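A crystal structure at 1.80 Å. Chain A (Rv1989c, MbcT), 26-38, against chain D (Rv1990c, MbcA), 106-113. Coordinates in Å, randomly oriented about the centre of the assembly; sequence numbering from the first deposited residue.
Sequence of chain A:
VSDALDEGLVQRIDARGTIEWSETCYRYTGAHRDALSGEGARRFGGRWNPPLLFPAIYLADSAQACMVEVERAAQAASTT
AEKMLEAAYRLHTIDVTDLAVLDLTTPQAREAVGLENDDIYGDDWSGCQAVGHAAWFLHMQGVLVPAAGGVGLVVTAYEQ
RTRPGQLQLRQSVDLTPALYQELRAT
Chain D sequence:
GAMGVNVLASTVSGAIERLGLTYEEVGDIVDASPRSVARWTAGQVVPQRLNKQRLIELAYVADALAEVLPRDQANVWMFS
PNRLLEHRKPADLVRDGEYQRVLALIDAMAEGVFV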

ATOM      1  N   TYR A  26     -13.918 -46.809   2.074  1.00 31.85           N
ATOM      2  CA  TYR A  26     -12.512 -46.944   2.413  1.00 35.19           C
ATOM      3  C   TYR A  26     -11.822 -45.612   2.366  1.00 37.19           C
ATOM      4  O   TYR A  26     -12.031 -44.820   1.454  1.00 32.29           O
ATOM      5  CB  TYR A  26     -11.815 -47.910   1.460  1.00 32.17           C
ATOM      6  CG  TYR A  26     -12.424 -49.282   1.524  1.00 38.94           C
ATOM      7  CD1 TYR A  26     -13.543 -49.597   0.766  1.00 41.73           C
ATOM      8  CD2 TYR A  26     -11.909 -50.248   2.372  1.00 44.55           C
ATOM      9  CE1 TYR A  26     -14.131 -50.844   0.843  1.00 45.69           C
ATOM     10  CE2 TYR A  26     -12.484 -51.508   2.452  1.00 47.77           C
ATOM     11  CZ  TYR A  26     -13.592 -51.796   1.678  1.00 46.26           C
ATOM     12  OH  TYR A  26     -14.178 -53.031   1.741  1.00 41.86           O
ATOM     13  N   ARG A  27     -10.980 -45.387   3.360  1.00 35.49           N
ATOM     14  CA  ARG A  27     -10.189 -44.180   3.437  1.00 38.79           C
ATOM     15  C   ARG A  27      -8.791 -44.541   3.895  1.00 34.99           C
ATOM     16  O   ARG A  27      -8.635 -45.463   4.708  1.00 37.56           O
ATOM     17  CB  ARG A  27     -10.828 -43.207   4.428  1.00 37.11           C
ATOM     18  CG  ARG A  27     -10.079 -41.934   4.542  1.00 42.69           C
ATOM     19  CD  ARG A  27     -10.506 -41.164   5.751  1.00 38.29           C
ATOM     20  NE  ARG A  27      -9.927 -39.840   5.660  1.00 36.74           N
ATOM     21  CZ  ARG A  27     -10.105 -38.890   6.560  1.00 36.17           C
ATOM     22  NH1 ARG A  27     -10.848 -39.127   7.644  1.00 37.50           N
ATOM     23  NH2 ARG A  27      -9.537 -37.713   6.370  1.00 42.71           N
ATOM     24  N   TYR A  28      -7.774 -43.819   3.429  1.00 30.85           N
ATOM     25  CA  TYR A  28      -6.457 -44.030   4.011  1.00 29.49           C
ATOM     26  C   TYR A  28      -6.018 -42.732   4.685  1.00 34.58           C
ATOM     27  O   TYR A  28      -6.375 -41.641   4.241  1.00 34.28           O
ATOM     28  CB  TYR A  28      -5.436 -44.510   2.956  1.00 31.49           C
ATOM     29  CG  TYR A  28      -4.926 -43.411   2.064  1.00 34.78           C
ATOM     30  CD1 TYR A  28      -5.655 -42.993   0.966  1.00 34.06           C
ATOM     31  CD2 TYR A  28      -3.707 -42.787   2.328  1.00 36.59           C
ATOM     32  CE1 TYR A  28      -5.204 -41.965   0.153  1.00 33.19           C
ATOM     33  CE2 TYR A  28      -3.241 -41.762   1.520  1.00 34.44           C
ATOM     34  CZ  TYR A  28      -3.993 -41.357   0.445  1.00 39.01           C
ATOM     35  OH  TYR A  28      -3.543 -40.339  -0.353  1.00 36.16           O
ATOM     36  N   THR A  29      -5.302 -42.862   5.801  1.00 34.02           N
ATOM     37  CA  THR A  29      -4.712 -41.716   6.480  1.00 29.17           C
ATOM     38  C   THR A  29      -3.343 -42.083   6.972  1.00 36.65           C
ATOM     39  O   THR A  29      -3.004 -43.262   7.025  1.00 38.38           O
ATOM     40  CB  THR A  29      -5.521 -41.275   7.710  1.00 29.46           C
ATOM     41  OG1 THR A  29      -5.406 -42.286   8.721  1.00 31.11           O
ATOM     42  CG2 THR A  29      -6.980 -41.047   7.355  1.00 34.22           C
ATOM     43  N   GLY A  30      -2.574 -41.087   7.396  1.00 32.31           N
ATOM     44  CA  GLY A  30      -1.418 -41.376   8.230  1.00 36.29           C
ATOM     45  C   GLY A  30      -1.861 -42.204   9.426  1.00 44.33           C
ATOM     46  O   GLY A  30      -2.981 -42.025   9.925  1.00 34.84           O
ATOM     47  N   ALA A  31      -0.989 -43.101   9.885  1.00 35.44           N
ATOM     48  CA  ALA A  31      -1.338 -44.065  10.933  1.00 42.19           C
ATOM     49  C   ALA A  31      -1.813 -43.421  12.243  1.00 49.17           C
ATOM     50  O   ALA A  31      -2.529 -44.055  13.022  1.00 43.84           O
ATOM     51  CB  ALA A  31      -0.150 -44.982  11.223  1.00 47.59           C
ATOM     52  N   HIS A  32      -1.424 -42.171  12.474  1.00 45.62           N
ATOM     53  CA  HIS A  32      -1.751 -41.475  13.713  1.00 51.03           C
ATOM     54  C   HIS A  32      -3.078 -40.706  13.653  1.00 53.61           C
ATOM     55  O   HIS A  32      -3.621 -40.318  14.696  1.00 55.38           O
ATOM     56  CB  HIS A  32      -0.626 -40.500  14.077  1.00 47.72           C
ATOM     57  CG  HIS A  32       0.683 -41.160  14.367  1.00 53.67           C
ATOM     58  ND1 HIS A  32       0.823 -42.161  15.303  1.00 67.30           N
ATOM     59  CD2 HIS A  32       1.917 -40.958  13.845  1.00 62.09           C
ATOM     60  CE1 HIS A  32       2.086 -42.547  15.347  1.00 70.24           C
ATOM     61  NE2 HIS A  32       2.770 -41.833  14.471  1.00 70.74           N
ATOM     62  N   ARG A  33      -3.595 -40.488  12.443  1.00 44.43           N
ATOM     63  CA  ARG A  33      -4.775 -39.642  12.244  1.00 40.27           C
ATOM     64  C   ARG A  33      -6.085 -40.346  12.565  1.00 46.69           C
ATOM     65  O   ARG A  33      -6.199 -41.567  12.454  1.00 46.84           O
ATOM     66  CB  ARG A  33      -4.819 -39.126  10.808  1.00 37.27           C
ATOM     67  CG  ARG A  33      -3.622 -38.292  10.428  1.00 42.66           C
ATOM     68  CD  ARG A  33      -3.240 -37.330  11.549  1.00 53.12           C
ATOM     69  NE  ARG A  33      -2.135 -36.472  11.141  1.00 50.35           N
ATOM     70  CZ  ARG A  33      -2.279 -35.297  10.539  1.00 44.80           C
ATOM     71  NH1 ARG A  33      -3.491 -34.807  10.301  1.00 41.78           N
ATOM     72  NH2 ARG A  33      -1.205 -34.599  10.194  1.00 40.92           N
ATOM     73  N   ASP A  34      -7.082 -39.572  12.970  1.00 47.93           N
ATOM     74  CA  ASP A  34      -8.380 -40.154  13.263  1.00 49.08           C
ATOM     75  C   ASP A  34      -9.087 -40.468  11.968  1.00 40.59           C
ATOM     76  O   ASP A  34      -9.143 -39.625  11.064  1.00 39.19           O
ATOM     77  CB  ASP A  34      -9.250 -39.226  14.099  1.00 44.45           C
ATOM     78  CG  ASP A  34     -10.617 -39.825  14.371  1.00 54.20           C
ATOM     79  OD1 ASP A  34     -10.699 -40.754  15.200  1.00 66.04           O
ATOM     80  OD2 ASP A  34     -11.604 -39.391  13.749  1.00 58.45           O
ATOM     81  N   ALA A  35      -9.642 -41.672  11.880  1.00 38.18           N
ATOM     82  CA  ALA A  35     -10.268 -42.141  10.644  1.00 40.72           C
ATOM     83  C   ALA A  35     -11.413 -41.254  10.143  1.00 40.12           C
ATOM     84  O   ALA A  35     -11.775 -41.311   8.970  1.00 38.69           O
ATOM     85  CB  ALA A  35     -10.770 -43.563  10.831  1.00 44.62           C
ATOM     86  N   LEU A  36     -11.997 -40.453  11.031  1.00 38.56           N
ATOM     87  CA  LEU A  36     -13.161 -39.652  10.663  1.00 38.05           C
ATOM     88  C   LEU A  36     -12.883 -38.141  10.691  1.00 46.59           C
ATOM     89  O   LEU A  36     -13.803 -37.327  10.583  1.00 46.28           O
ATOM     90  CB  LEU A  36     -14.337 -39.990  11.590  1.00 44.68           C
ATOM     91  CG  LEU A  36     -14.780 -41.463  11.593  1.00 42.74           C
ATOM     92  CD1 LEU A  36     -15.979 -41.664  12.487  1.00 52.71           C
ATOM     93  CD2 LEU A  36     -15.103 -41.911  10.183  1.00 45.52           C
ATOM     94  N   SER A  37     -11.617 -37.761  10.840  1.00 42.49           N
ATOM     95  CA  SER A  37     -11.261 -36.343  10.809  1.00 41.28           C
ATOM     96  C   SER A  37     -11.347 -35.790   9.394  1.00 39.04           C
ATOM     97  O   SER A  37     -11.075 -36.498   8.422  1.00 41.88           O
ATOM     98  CB  SER A  37      -9.859 -36.104  11.366  1.00 51.44           C
ATOM     99  OG  SER A  37      -9.486 -34.744  11.194  1.00 53.52           O
ATOM    100  N   GLY A  38     -11.732 -34.520   9.284  1.00 36.74           N
ATOM    101  CA  GLY A  38     -11.820 -33.866   7.987  1.00 33.22           C
ATOM    102  C   GLY A  38     -11.130 -32.518   7.962  1.00 31.58           C
ATOM    103  O   GLY A  38     -11.356 -31.715   7.061  1.00 35.99           O
TER
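Chain D, residues 106-113: IDAMAEGV

Where a helix ends, its last carbonyl groups can lose the amide partners that a further turn would have supplied, and a binding partner can take them up. The contact between MbcT and MbcA is a worked example, in the carbonyls of Ala110(D) and Glu111(D), which accept no backbone amide within the stretch. Chain D arrives as the last part of a helix that begins before Ile106(D), and then unwinds through Glu111(D) and Gly112(D), the latter with phi and psi of 60° and 35°. Chain A offers the end of a strand, Tyr26(A) to Gly30(A), that begins earlier in the chain and is followed by two type I turns. Helix and strand axes approach to 7.7 Å, their N-to-C directions 129° apart, and the CA atoms of Thr29(A) and Glu111(D) lie 4.6 Å from each other.

These two carbonyls are met directly. The Gly30(A) N donates to Ala110(D) O at 2.7 Å and 166°, a short and nearly straight bond. Next along, Glu111(D) O receives Arg27(A) NH2 at 2.9 Å and, weakly, Arg27(A) NE at 3.3 Å, so the acceptor lies at the edge of the guanidinium, near its plane. That arginine is extended, with chi1 to chi3 all t, and also donates within its own chain: Arg27(A) NH1 donates to Ala35(A) O at 2.7 Å, and both Arg27(A) NH1 and NH2 donate to Ser37(A) O at 2.8 Å. Water reaches two more carbonyls. Gly112(D) O, past the helix, receives water 1 at 2.8 Å, which accepts from Tyr28(A) N at 3.1 Å. Water 2 adds a second donor to Met109(D) O at 2.6 Å, where Met109(D) O already takes Gly112(D) N at 3.2 Å, and is also hydrogen-bonded to Tyr28(A) OH at 2.6 Å.

The acidic side chains are answered as well. Arg33(A) NH2 forms a salt bridge with Asp107(D) OD1 at 2.9 Å, and its NH1 adds weak bonds to both carboxylate oxygens; Ala110(D) CB packs over one face of the same guanidinium, 3.4 Å from Arg33(A) NH2. The Glu111(D) carboxylate is shared. Glu111(D) OE2 accepts from Ser37(A) OG at 2.9 Å and makes a long salt bridge with Arg33(A) NH1 at 3.9 Å, whereas Glu111(D) OE1 forms a weak, salt-bridged hydrogen bond with Arg27(A) NH2 at 3.5 Å.

Close packing at Gly112(D) completes the fit. Gly112(D) CA lies over one face of the Tyr28(A) ring, 3.9 Å from the centroid, and makes a CA-H...O contact with Tyr28(A) O at 3.4 Å. An ideal CB on Gly112(D) would stand 2.0 Å from Tyr28(A) O, a clash, and the positive phi itself favours glycine.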

ATOM      1  N   ILE D 106       0.566 -30.743   3.702  1.00 33.35           N
ATOM      2  CA  ILE D 106       1.043 -31.944   4.378  1.00 28.76           C
ATOM      3  C   ILE D 106      -0.080 -32.566   5.196  1.00 29.24           C
ATOM      4  O   ILE D 106      -0.227 -33.787   5.255  1.00 32.31           O
ATOM      5  CB  ILE D 106       2.267 -31.637   5.278  1.00 28.88           C
ATOM      6  CG1 ILE D 106       3.473 -31.332   4.381  1.00 29.20           C
ATOM      7  CG2 ILE D 106       2.547 -32.816   6.207  1.00 28.96           C
ATOM      8  CD1 ILE D 106       4.654 -30.647   5.104  1.00 32.13           C
ATOM      9  N   ASP D 107      -0.910 -31.724   5.803  1.00 26.13           N
ATOM     10  CA  ASP D 107      -2.011 -32.249   6.605  1.00 27.22           C
ATOM     11  C   ASP D 107      -3.073 -32.885   5.713  1.00 27.34           C
ATOM     12  O   ASP D 107      -3.691 -33.865   6.107  1.00 31.45           O
ATOM     13  CB  ASP D 107      -2.635 -31.160   7.457  1.00 36.79           C
ATOM     14  CG  ASP D 107      -3.113 -31.692   8.781  1.00 58.30           C
ATOM     15  OD1 ASP D 107      -2.236 -31.906   9.639  1.00 62.91           O
ATOM     16  OD2 ASP D 107      -4.338 -31.877   8.969  1.00 67.60           O
ATOM     17  N   ALA D 108      -3.268 -32.331   4.515  1.00 27.64           N
ATOM     18  CA  ALA D 108      -4.169 -32.953   3.536  1.00 28.35           C
ATOM     19  C   ALA D 108      -3.610 -34.303   3.105  1.00 32.94           C
ATOM     20  O   ALA D 108      -4.353 -35.273   2.974  1.00 31.42           O
ATOM     21  CB  ALA D 108      -4.378 -32.048   2.313  1.00 34.39           C
ATOM     22  N   MET D 109      -2.300 -34.357   2.879  1.00 27.91           N
ATOM     23  CA  MET D 109      -1.668 -35.611   2.492  1.00 32.82           C
ATOM     24  C   MET D 109      -1.862 -36.660   3.587  1.00 35.55           C
ATOM     25  O   MET D 109      -2.166 -37.815   3.293  1.00 32.75           O
ATOM     26  CB  MET D 109      -0.181 -35.395   2.210  1.00 37.36           C
ATOM     27  CG  MET D 109       0.104 -34.536   0.994  1.00 30.48           C
ATOM     28  SD  MET D 109       1.838 -34.045   0.955  1.00 33.03           S
ATOM     29  CE  MET D 109       2.654 -35.623   0.638  1.00 33.81           C
ATOM     30  N   ALA D 110      -1.701 -36.239   4.841  1.00 31.33           N
ATOM     31  CA  ALA D 110      -1.873 -37.103   6.017  1.00 30.90           C
ATOM     32  C   ALA D 110      -3.308 -37.564   6.210  1.00 31.49           C
ATOM     33  O   ALA D 110      -3.537 -38.575   6.866  1.00 31.80           O
ATOM     34  CB  ALA D 110      -1.395 -36.379   7.296  1.00 32.80           C
ATOM     35  N   GLU D 111      -4.273 -36.835   5.644  1.00 33.11           N
ATOM     36  CA  GLU D 111      -5.683 -37.230   5.749  1.00 30.66           C
ATOM     37  C   GLU D 111      -6.221 -37.878   4.480  1.00 29.42           C
ATOM     38  O   GLU D 111      -7.430 -38.112   4.345  1.00 30.65           O
ATOM     39  CB  GLU D 111      -6.550 -36.021   6.127  1.00 30.10           C
ATOM     40  CG  GLU D 111      -6.266 -35.532   7.548  1.00 32.66           C
ATOM     41  CD  GLU D 111      -7.424 -34.788   8.191  1.00 45.96           C
ATOM     42  OE1 GLU D 111      -8.492 -34.646   7.560  1.00 48.63           O
ATOM     43  OE2 GLU D 111      -7.264 -34.345   9.343  1.00 45.74           O
ATOM     44  N   GLY D 112      -5.327 -38.206   3.550  1.00 28.76           N
ATOM     45  CA  GLY D 112      -5.754 -38.910   2.358  1.00 30.38           C
ATOM     46  C   GLY D 112      -6.770 -38.165   1.512  1.00 34.40           C
ATOM     47  O   GLY D 112      -7.654 -38.773   0.912  1.00 35.23           O
ATOM     48  N   VAL D 113      -6.637 -36.841   1.461  1.00 32.44           N
ATOM     49  CA  VAL D 113      -7.499 -36.015   0.629  1.00 29.21           C
ATOM     50  C   VAL D 113      -7.268 -36.369  -0.831  1.00 31.45           C
ATOM     51  O   VAL D 113      -6.131 -36.438  -1.265  1.00 34.23           O
ATOM     52  CB  VAL D 113      -7.219 -34.504   0.871  1.00 32.37           C
ATOM     53  CG1 VAL D 113      -8.056 -33.646  -0.042  1.00 34.67           C
ATOM     54  CG2 VAL D 113      -7.467 -34.156   2.340  1.00 29.80           C
TER
HETATM   55  O   HOH W   1      -8.502 -41.395   1.632  1.00 34.50           O
HETATM   56  O   HOH W   2      -1.944 -38.624   0.785  1.00 39.04           O